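Local structure of chloromuconate cycloisomerase (Rhodococcus opacus, 4M0X) at residues Y73-P76 with V77-R81; S119-V123 with S124-G128; L181-L184 with E185-D189; V358-E362 with E363-K367. The protein is a member of the enolase superfamily, pairing an N-terminal capping domain with a manganese-binding beta/alpha barrel. All blocks are in the same frame, centred on the assembly; numbering follows the deposited sequence.

Contact 1. Residues Y73-P76 with V77-R81; sequences YLAP and VIIGR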
loop_
_atom_site.group_PDB
_atom_site.type_symbol
_atom_site.label_atom_id
_atom_site.label_comp_id
_atom_site.label_asym_id
_atom_site.label_seq_id
_atom_site.Cartn_x
_atom_site.Cartn_y
_atom_site.Cartn_z
ATOM N N TYR A 73 9.881 -19.345 -39.481
ATOM C CA TYR A 73 10.636 -18.481 -38.550
ATOM C C TYR A 73 11.320 -19.180 -37.408
ATOM O O TYR A 73 12.286 -18.655 -36.849
ATOM C CB TYR A 73 9.793 -17.337 -38.002
ATOM C CG TYR A 73 9.283 -16.403 -39.060
ATOM C CD1 TYR A 73 10.024 -15.290 -39.454
ATOM C CD2 TYR A 73 8.055 -16.637 -39.669
ATOM C CE1 TYR A 73 9.557 -14.430 -40.427
ATOM C CE2 TYR A 73 7.573 -15.789 -40.645
ATOM C CZ TYR A 73 8.322 -14.687 -41.012
ATOM O OH TYR A 73 7.811 -13.856 -41.965
ATOM N N LEU A 74 10.814 -20.347 -37.036
ATOM C CA LEU A 74 11.421 -21.081 -35.937
ATOM C C LEU A 74 12.488 -22.038 -36.431
ATOM O O LEU A 74 13.526 -22.158 -35.803
ATOM C CB LEU A 74 10.339 -21.794 -35.098
ATOM C CG LEU A 74 9.464 -20.874 -34.212
ATOM C CD1 LEU A 74 8.507 -21.629 -33.293
ATOM C CD2 LEU A 74 10.332 -19.940 -33.402
ATOM N N ALA A 75 12.234 -22.677 -37.580
ATOM C CA ALA A 75 13.054 -23.776 -38.111
ATOM C C ALA A 75 14.547 -23.499 -38.090
ATOM O O ALA A 75 15.303 -24.348 -37.631
ATOM C CB ALA A 75 12.615 -24.154 -39.516
ATOM N N PRO A 76 14.966 -22.322 -38.612
ATOM C CA PRO A 76 16.322 -21.782 -38.682
ATOM C C PRO A 76 17.160 -21.835 -37.418
ATOM O O PRO A 76 18.392 -21.879 -37.525
ATOM C CB PRO A 76 16.095 -20.311 -39.056
ATOM C CG PRO A 76 14.606 -20.114 -39.094
ATOM C CD PRO A 76 14.056 -21.461 -39.384
ATOM N N VAL A 77 16.556 -21.803 -36.236
ATOM C CA VAL A 77 17.383 -22.069 -35.058
ATOM C C VAL A 77 17.331 -23.524 -34.573
ATOM O O VAL A 77 17.901 -23.843 -33.534
ATOM C CB VAL A 77 17.196 -21.056 -33.896
ATOM C CG1 VAL A 77 17.964 -19.765 -34.176
ATOM C CG2 VAL A 77 15.728 -20.783 -33.601
ATOM N N ILE A 78 16.682 -24.410 -35.323
ATOM C CA ILE A 78 16.595 -25.823 -34.918
ATOM C C ILE A 78 17.350 -26.773 -35.857
ATOM O O ILE A 78 18.090 -27.656 -35.396
ATOM C CB ILE A 78 15.122 -26.287 -34.720
ATOM C CG1 ILE A 78 14.345 -25.307 -33.804
ATOM C CG2 ILE A 78 15.050 -27.712 -34.192
ATOM C CD1 ILE A 78 14.852 -25.196 -32.379
ATOM N N ILE A 79 17.169 -26.611 -37.166
ATOM C CA ILE A 79 17.973 -27.362 -38.130
ATOM C C ILE A 79 19.481 -27.057 -37.966
ATOM O O ILE A 79 19.911 -25.898 -38.029
ATOM C CB ILE A 79 17.545 -27.037 -39.574
ATOM C CG1 ILE A 79 16.011 -27.028 -39.729
ATOM C CG2 ILE A 79 18.261 -27.945 -40.569
ATOM C CD1 ILE A 79 15.334 -28.374 -39.916
ATOM N N GLY A 80 20.273 -28.102 -37.742
ATOM C CA GLY A 80 21.729 -27.979 -37.639
ATOM C C GLY A 80 22.263 -27.763 -36.236
ATOM O O GLY A 80 23.491 -27.668 -36.037
ATOM N N ARG A 81 21.337 -27.679 -35.273
ATOM C CA ARG A 81 21.651 -27.468 -33.861
ATOM C C ARG A 81 21.940 -28.771 -33.129
ATOM O O ARG A 81 21.539 -29.858 -33.568
ATOM C CB ARG A 81 20.502 -26.723 -33.182
ATOM C CG ARG A 81 20.208 -27.151 -31.737
ATOM C CD ARG A 81 19.315 -26.212 -30.895
ATOM N NE ARG A 81 19.502 -24.775 -31.138
ATOM C CZ ARG A 81 20.560 -24.058 -30.757
ATOM N NH1 ARG A 81 21.558 -24.650 -30.094
ATOM N NH2 ARG A 81 20.611 -22.743 -31.045
HETATM O O HOH W 1 19.354 -23.910 -39.531
#

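Contact 2. Residues S119-V123 with S124-G128; sequences SRIPV and SDLLG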
loop_
_atom_site.group_PDB
_atom_site.type_symbol
_atom_site.label_atom_id
_atom_site.label_comp_id
_atom_site.label_asym_id
_atom_site.label_seq_id
_atom_site.Cartn_x
_atom_site.Cartn_y
_atom_site.Cartn_z
ATOM N N SER A 119 18.362 -41.178 -24.837
ATOM C CA SER A 119 18.780 -41.743 -23.555
ATOM C C SER A 119 18.000 -43.012 -23.175
ATOM O O SER A 119 18.354 -43.687 -22.229
ATOM C CB SER A 119 18.648 -40.699 -22.441
ATOM O OG SER A 119 19.653 -39.693 -22.512
ATOM N N ARG A 120 16.940 -43.349 -23.909
ATOM C CA ARG A 120 16.152 -44.556 -23.609
ATOM C C ARG A 120 15.445 -44.494 -22.247
ATOM O O ARG A 120 15.338 -45.506 -21.577
ATOM N N ILE A 121 14.986 -43.302 -21.842
ATOM C CA ILE A 121 14.192 -43.105 -20.607
ATOM C C ILE A 121 13.004 -42.157 -20.760
ATOM O O ILE A 121 12.978 -41.345 -21.668
ATOM C CB ILE A 121 15.032 -42.547 -19.435
ATOM C CG1 ILE A 121 15.889 -41.370 -19.922
ATOM C CG2 ILE A 121 15.771 -43.688 -18.741
ATOM C CD1 ILE A 121 16.886 -40.858 -18.914
ATOM N N PRO A 122 12.025 -42.245 -19.842
ATOM C CA PRO A 122 10.909 -41.299 -19.866
ATOM C C PRO A 122 11.337 -39.873 -19.485
ATOM O O PRO A 122 12.170 -39.696 -18.595
ATOM C CB PRO A 122 9.920 -41.884 -18.843
ATOM C CG PRO A 122 10.740 -42.725 -17.952
ATOM C CD PRO A 122 11.865 -43.269 -18.796
ATOM N N VAL A 123 10.793 -38.857 -20.152
ATOM C CA VAL A 123 11.206 -37.490 -19.857
ATOM C C VAL A 123 11.099 -37.245 -18.352
ATOM O O VAL A 123 12.023 -36.694 -17.754
ATOM C CB VAL A 123 10.401 -36.431 -20.640
ATOM C CG1 VAL A 123 10.823 -35.035 -20.205
ATOM C CG2 VAL A 123 10.592 -36.602 -22.149
ATOM N N SER A 124 9.995 -37.700 -17.743
ATOM C CA SER A 124 9.817 -37.654 -16.284
ATOM C C SER A 124 11.051 -37.969 -15.442
ATOM O O SER A 124 11.188 -37.420 -14.365
ATOM C CB SER A 124 8.639 -38.515 -15.838
ATOM O OG SER A 124 8.784 -39.859 -16.261
ATOM N N ASP A 125 11.943 -38.838 -15.919
ATOM C CA ASP A 125 13.284 -38.993 -15.309
ATOM C C ASP A 125 14.113 -37.730 -15.408
ATOM O O ASP A 125 14.585 -37.224 -14.401
ATOM C CB ASP A 125 14.101 -40.107 -15.936
ATOM C CG ASP A 125 13.632 -41.468 -15.533
ATOM O OD1 ASP A 125 12.531 -41.588 -14.945
ATOM O OD2 ASP A 125 14.382 -42.428 -15.824
ATOM N N LEU A 126 14.290 -37.218 -16.614
ATOM C CA LEU A 126 15.096 -36.025 -16.797
ATOM C C LEU A 126 14.645 -34.958 -15.818
ATOM O O LEU A 126 15.464 -34.155 -15.363
ATOM C CB LEU A 126 15.046 -35.530 -18.244
ATOM C CG LEU A 126 15.314 -36.653 -19.267
ATOM C CD1 LEU A 126 15.433 -36.125 -20.683
ATOM C CD2 LEU A 126 16.545 -37.488 -18.943
ATOM N N LEU A 127 13.369 -34.996 -15.438
ATOM C CA LEU A 127 12.793 -33.995 -14.537
ATOM C C LEU A 127 13.018 -34.226 -13.032
ATOM O O LEU A 127 12.727 -33.359 -12.213
ATOM C CB LEU A 127 11.297 -33.845 -14.818
ATOM C CG LEU A 127 10.915 -32.635 -15.679
ATOM C CD1 LEU A 127 11.506 -32.721 -17.083
ATOM C CD2 LEU A 127 9.405 -32.464 -15.745
ATOM N N GLY A 128 13.525 -35.397 -12.664
ATOM C CA GLY A 128 13.563 -35.785 -11.255
ATOM C C GLY A 128 12.594 -36.890 -10.822
ATOM O O GLY A 128 12.471 -37.169 -9.634
#

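Contact 3. Residues L181-L184 with E185-D189; sequences LDVL and ECIPD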
loop_
_atom_site.group_PDB
_atom_site.type_symbol
_atom_site.label_atom_id
_atom_site.label_comp_id
_atom_site.label_asym_id
_atom_site.label_seq_id
_atom_site.Cartn_x
_atom_site.Cartn_y
_atom_site.Cartn_z
ATOM N N LEU A 181 -26.785 -25.292 -12.642
ATOM C CA LEU A 181 -27.432 -25.641 -11.381
ATOM C C LEU A 181 -28.284 -26.883 -11.600
ATOM O O LEU A 181 -28.445 -27.701 -10.689
ATOM C CB LEU A 181 -28.294 -24.492 -10.839
ATOM C CG LEU A 181 -27.647 -23.237 -10.220
ATOM C CD1 LEU A 181 -28.663 -22.112 -10.168
ATOM C CD2 LEU A 181 -27.063 -23.458 -8.839
ATOM N N ASP A 182 -28.814 -27.022 -12.815
ATOM C CA ASP A 182 -29.636 -28.174 -13.160
ATOM C C ASP A 182 -28.850 -29.441 -13.000
ATOM O O ASP A 182 -29.276 -30.335 -12.291
ATOM C CB ASP A 182 -30.144 -28.086 -14.592
ATOM C CG ASP A 182 -31.516 -27.489 -14.682
ATOM O OD1 ASP A 182 -31.872 -26.650 -13.814
ATOM O OD2 ASP A 182 -32.243 -27.862 -15.631
ATOM N N VAL A 183 -27.693 -29.501 -13.650
ATOM C CA VAL A 183 -26.866 -30.703 -13.659
ATOM C C VAL A 183 -26.295 -31.023 -12.286
ATOM O O VAL A 183 -26.134 -32.183 -11.938
ATOM C CB VAL A 183 -25.714 -30.575 -14.648
ATOM C CG1 VAL A 183 -24.881 -31.842 -14.625
ATOM C CG2 VAL A 183 -26.250 -30.301 -16.046
ATOM N N LEU A 184 -26.014 -29.984 -11.511
ATOM C CA LEU A 184 -25.511 -30.124 -10.165
ATOM C C LEU A 184 -26.517 -30.780 -9.229
ATOM O O LEU A 184 -26.170 -31.185 -8.108
ATOM C CB LEU A 184 -25.138 -28.750 -9.612
ATOM C CG LEU A 184 -23.855 -28.107 -10.095
ATOM C CD1 LEU A 184 -24.010 -26.598 -10.119
ATOM C CD2 LEU A 184 -22.742 -28.534 -9.157
ATOM N N GLU A 185 -27.767 -30.864 -9.667
ATOM C CA GLU A 185 -28.790 -31.491 -8.842
ATOM C C GLU A 185 -28.546 -32.980 -8.738
ATOM O O GLU A 185 -28.649 -33.541 -7.645
ATOM C CB GLU A 185 -30.181 -31.211 -9.373
ATOM C CG GLU A 185 -30.629 -29.811 -9.030
ATOM C CD GLU A 185 -32.127 -29.640 -9.100
ATOM O OE1 GLU A 185 -32.734 -30.137 -10.083
ATOM O OE2 GLU A 185 -32.683 -28.990 -8.175
ATOM N N CYS A 186 -28.186 -33.593 -9.872
ATOM C CA CYS A 186 -27.820 -35.020 -9.933
ATOM C C CYS A 186 -26.288 -35.295 -9.768
ATOM O O CYS A 186 -25.774 -36.295 -10.282
ATOM C CB CYS A 186 -28.413 -35.689 -11.205
ATOM S SG CYS A 186 -30.211 -35.508 -11.430
ATOM N N ILE A 187 -25.571 -34.418 -9.049
ATOM C CA ILE A 187 -24.141 -34.640 -8.688
ATOM C C ILE A 187 -24.003 -34.669 -7.178
ATOM O O ILE A 187 -24.495 -33.764 -6.503
ATOM C CB ILE A 187 -23.156 -33.577 -9.289
ATOM C CG1 ILE A 187 -22.606 -34.026 -10.637
ATOM C CG2 ILE A 187 -21.947 -33.349 -8.394
ATOM C CD1 ILE A 187 -22.315 -32.895 -11.593
ATOM N N PRO A 188 -23.331 -35.705 -6.644
ATOM C CA PRO A 188 -23.224 -35.834 -5.193
ATOM C C PRO A 188 -22.465 -34.667 -4.547
ATOM O O PRO A 188 -21.457 -34.177 -5.102
ATOM C CB PRO A 188 -22.465 -37.161 -4.997
ATOM C CG PRO A 188 -22.539 -37.881 -6.305
ATOM C CD PRO A 188 -22.692 -36.832 -7.360
ATOM N N ASP A 189 -22.955 -34.246 -3.382
ATOM C CA ASP A 189 -22.317 -33.202 -2.577
ATOM C C ASP A 189 -20.801 -33.361 -2.469
ATOM O O ASP A 189 -20.083 -32.385 -2.602
ATOM C CB ASP A 189 -22.946 -33.131 -1.177
ATOM C CG ASP A 189 -24.335 -32.460 -1.173
ATOM O OD1 ASP A 189 -25.110 -32.599 -2.148
ATOM O OD2 ASP A 189 -24.652 -31.787 -0.173
#

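Contact 4. Residues V358-E362 with E363-K367; sequences VNLDE and ERLRK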
loop_
_atom_site.group_PDB
_atom_site.type_symbol
_atom_site.label_atom_id
_atom_site.label_comp_id
_atom_site.label_asym_id
_atom_site.label_seq_id
_atom_site.Cartn_x
_atom_site.Cartn_y
_atom_site.Cartn_z
ATOM N N VAL A 358 5.099 -42.167 -25.933
ATOM C CA VAL A 358 4.222 -42.604 -27.034
ATOM C C VAL A 358 5.000 -42.470 -28.317
ATOM O O VAL A 358 5.885 -41.626 -28.389
ATOM C CB VAL A 358 2.940 -41.749 -27.181
ATOM C CG1 VAL A 358 1.928 -42.102 -26.098
ATOM C CG2 VAL A 358 3.287 -40.270 -27.167
ATOM N N ASN A 359 4.660 -43.281 -29.319
ATOM C CA ASN A 359 5.386 -43.316 -30.584
ATOM C C ASN A 359 4.509 -42.977 -31.766
ATOM O O ASN A 359 3.305 -43.218 -31.730
ATOM C CB ASN A 359 5.975 -44.688 -30.762
ATOM C CG ASN A 359 7.091 -44.963 -29.769
ATOM O OD1 ASN A 359 6.930 -45.774 -28.865
ATOM N ND2 ASN A 359 8.230 -44.273 -29.926
ATOM N N LEU A 360 5.085 -42.382 -32.810
ATOM C CA LEU A 360 4.315 -42.190 -34.035
ATOM C C LEU A 360 3.738 -43.473 -34.645
ATOM O O LEU A 360 4.355 -44.536 -34.633
ATOM C CB LEU A 360 5.154 -41.529 -35.102
ATOM C CG LEU A 360 4.889 -40.047 -35.221
ATOM C CD1 LEU A 360 5.591 -39.552 -36.475
ATOM C CD2 LEU A 360 3.396 -39.734 -35.245
ATOM N N ASP A 361 2.550 -43.354 -35.204
ATOM C CA ASP A 361 2.094 -44.335 -36.150
ATOM C C ASP A 361 2.021 -43.641 -37.497
ATOM O O ASP A 361 1.110 -42.857 -37.750
ATOM C CB ASP A 361 0.736 -44.889 -35.744
ATOM C CG ASP A 361 0.169 -45.857 -36.763
ATOM O OD1 ASP A 361 0.333 -45.635 -37.997
ATOM O OD2 ASP A 361 -0.475 -46.834 -36.312
ATOM N N GLU A 362 2.968 -43.955 -38.371
ATOM C CA GLU A 362 3.114 -43.177 -39.601
ATOM C C GLU A 362 1.981 -43.384 -40.609
ATOM O O GLU A 362 1.725 -42.545 -41.463
ATOM C CB GLU A 362 4.495 -43.388 -40.197
ATOM C CG GLU A 362 5.552 -42.691 -39.371
ATOM C CD GLU A 362 6.805 -42.395 -40.154
ATOM O OE1 GLU A 362 6.743 -41.562 -41.101
ATOM O OE2 GLU A 362 7.854 -42.994 -39.821
ATOM N N GLU A 363 1.278 -44.490 -40.475
ATOM C CA GLU A 363 0.131 -44.713 -41.321
ATOM C C GLU A 363 -1.011 -43.821 -40.868
ATOM O O GLU A 363 -1.650 -43.153 -41.698
ATOM C CB GLU A 363 -0.275 -46.199 -41.341
ATOM C CG GLU A 363 -1.572 -46.510 -42.071
ATOM C CD GLU A 363 -1.627 -46.007 -43.509
ATOM O OE1 GLU A 363 -0.582 -45.618 -44.092
ATOM O OE2 GLU A 363 -2.752 -46.010 -44.061
ATOM N N ARG A 364 -1.251 -43.785 -39.555
ATOM C CA ARG A 364 -2.275 -42.884 -39.009
ATOM C C ARG A 364 -1.961 -41.413 -39.289
ATOM O O ARG A 364 -2.861 -40.637 -39.629
ATOM C CB ARG A 364 -2.429 -43.100 -37.518
ATOM C CG ARG A 364 -3.414 -44.158 -37.152
ATOM C CD ARG A 364 -2.899 -44.810 -35.905
ATOM N NE ARG A 364 -3.392 -46.171 -35.802
ATOM C CZ ARG A 364 -4.276 -46.549 -34.904
ATOM N NH1 ARG A 364 -4.699 -45.657 -34.006
ATOM N NH2 ARG A 364 -4.698 -47.809 -34.873
ATOM N N LEU A 365 -0.695 -41.029 -39.134
ATOM C CA LEU A 365 -0.307 -39.676 -39.436
ATOM C C LEU A 365 -0.698 -39.356 -40.884
ATOM O O LEU A 365 -1.314 -38.314 -41.157
ATOM C CB LEU A 365 1.189 -39.428 -39.205
ATOM C CG LEU A 365 1.655 -38.076 -39.786
ATOM C CD1 LEU A 365 0.946 -36.887 -39.144
ATOM C CD2 LEU A 365 3.160 -37.896 -39.694
ATOM N N ARG A 366 -0.355 -40.254 -41.805
ATOM C CA ARG A 366 -0.606 -40.014 -43.220
ATOM C C ARG A 366 -2.097 -39.917 -43.385
ATOM O O ARG A 366 -2.572 -38.960 -43.965
ATOM C CB ARG A 366 -0.041 -41.149 -44.070
ATOM C CG ARG A 366 -0.294 -41.014 -45.556
ATOM C CD ARG A 366 0.035 -42.308 -46.281
ATOM N NE ARG A 366 -0.959 -43.357 -46.035
ATOM C CZ ARG A 366 -2.249 -43.294 -46.386
ATOM N NH1 ARG A 366 -2.736 -42.215 -46.986
ATOM N NH2 ARG A 366 -3.066 -44.314 -46.128
ATOM N N LYS A 367 -2.811 -40.891 -42.802
ATOM C CA LYS A 367 -4.269 -41.061 -42.944
ATOM C C LYS A 367 -5.009 -39.841 -42.493
ATOM O O LYS A 367 -5.981 -39.455 -43.139
ATOM C CB LYS A 367 -4.796 -42.287 -42.169
ATOM C CG LYS A 367 -6.192 -42.733 -42.579
ATOM C CD LYS A 367 -7.071 -43.189 -41.414
ATOM C CE LYS A 367 -7.247 -44.700 -41.330
ATOM N NZ LYS A 367 -8.544 -44.999 -40.673
#

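Contact 1. Residues Y73-P76 with V77-R81
A75 and I79 meet where helix 63-74 runs out into a short 3-10 turn, and the carbonyl of A75 ties the turn together. Its O atom accepts two backbone hydrogens: I79 N, 3.0 Å from A75 O, lies nearly in line with the C=O bond, whereas I78 N, 2.7 Å from A75 O, comes from above the carbonyl plane. One residue earlier, L74 O accepts from V77 N at 3.1 Å, and V77 CG2 rests against L74 O at 3.4 Å. With CG1 beside its backbone N (chi1 -45°), I79 lays this methylene 3.5 Å from A75 O, on the same turn as the two N-H donors.

The close side faces the protein: L74 and I78 are buried and both reach I107 of helix 101-118, while I78 also packs on I5 and M8 of strand 5-17. P76 and I79 form the looser, exposed side. There a water bridges the two segments by donating to P76 O and to I79 O, the latter at 2.6 Å. At the end of the type II turn I78-R81, the side chain of R81 returns and NE donates to V77 O at 3.0 Å, while NH1 bonds T85 OG1. Backbone carbonyls, rather than charged partners, therefore supply the polar grip across this helix end, and apolar side chains fasten it to strand 5-17 and helix 101-118 of the same domain.

Contact 2. Residues S119-V123 with S124-G128
I121 and L126 cross at an angle, the CD1 methyl of I121 lying 3.4 Å from CD2 of L126. I121 holds CG1 between its backbone N and carbonyl carbon (chi1 47°), which sends CD1 out over the short helix, while CG2 turns to the carboxylate of D125, 3.5 Å from OD2. D125 thus lies against two neighbours: its OD2 beside I121, its OD1 3.7 Å from CG of the P122 ring. S124 meets the same proline by another atom, with OG 3.5 Å from P122 CB. Farther along, V123 points CG1 at L127 CD1, 3.9 Å away, and both side chains also touch L278 of helix 278-291.

Backbone N-H groups add two bonds: D125 N donates to P122 O at 2.8 Å from above the carbonyl plane, and S124 N donates to the side chain of Q312 in helix 304-316. Across the subunit interface, L126 packs on L126 of the third subunit, and D125 OD2 makes a long, weak ion pair with its R115. At the far end G128, with positive phi, donates its N to D125 O at 2.7 Å; the single turn that began after a loop thus closes in a Schellman motif.

Contact 3. Residues L181-L184 with E185-D189
The C-terminal end of a barrel helix, where helix 173-183 gives way to the loop leading into strand 192-196, is the setting in which V183 meets I187 and D182 meets E185. The helical bonding pattern fades here step by step. E185 N donates to D182 O at 3.1 Å, standing well above the plane of that carbonyl; C186 N reaches V183 O only weakly, with an N-H...O angle of 127°; and I187 N makes a long, weak bond of 3.4 Å to L184 O. Each links residues three apart.

Side chains follow the same turn on two faces. On the inner one V183 and I187 approach at a slant, CG1 of V183 lying 4.1 Å from CD1 of I187. V183 has CG1 anti to its backbone N (chi1 180°), directing that methyl along the helix toward the isoleucine, and I187 CD1 also lies 3.9 Å from V183 O. Both residues rest on F166 of strand 163-167, while L184 packs on V218. On the outer face the first two side-chain carbons of E185 lie against the preceding carbonyls, CB 3.2 Å from D182 O and CG 3.5 Å from L181 O. The like-charged D182 OD1 and E185 OE1 stay 5.2 Å apart, and the salt bridge of D182 OD1 to R178, one turn earlier, would probably offset their repulsion.

Apolar residues turned in toward a strand, with acidic ones outside, fit the helix-to-strand connection of a beta/alpha barrel.

Contact 4. Residues V358-E362 with E363-K367
A chi1 of 176° turns the carboxylate of D361 away from its own backbone N and forward over the first turn of helix 362-368, where it acts as the N-cap. R364, whose chain bends at chi2, crosses the aspartate at a slant, and the two side chains meet there. D361 OD1 accepts from R364 N at 2.9 Å in a nearly straight bond (172°), approached from above the carboxylate plane, and takes a weak second bond from E363 N. The other oxygen, OD2, forms a salt bridge with R364 NE at 3.0 Å. The carboxylate and guanidinium planes are 39° apart. One acidic group thus serves both the first-turn amides of the helix and a positive side chain, and the helix dipole would probably favour its negative charge. The arginine is further held by D334 through NH1.

Behind the cap, L365 N donates to D361 O at 2.9 Å, and L360 CD1 lies 4.4 Å from L365 CD2; both leucines pack on L35 and R37 of strand 27-40, bringing this C-terminal helix against the N-terminal domain. The exposed E362 adds a salt bridge to R37 through OE1. Farther round the turn, E363 and R366 pair side-on: NE of R366 bonds OE1 of E363 at 3.0 Å, and NH2 of R366 reaches OE2 of E363 at 2.7 Å.

Overall arrangement
From the N terminus, contact 1 closes the turn after helix 63-74 and leads toward helix 86-96. Contact 2 follows helix 101-118 and forms the short helix 123-126 before the barrel begins; the two lie about 24 Å apart, centre to centre. Contact 3 comes next, on the other side of the chain's centre, at the end of helix 173-183, in the loop that leads to strand 192-196. Contact 4 starts the last helix, 362-368, and returns to the N-terminal domain, its nearest atoms about 8 Å from contact 2. All four run in series, so none nests within or crosses another. Contacts 1 and 2 also reach other subunits.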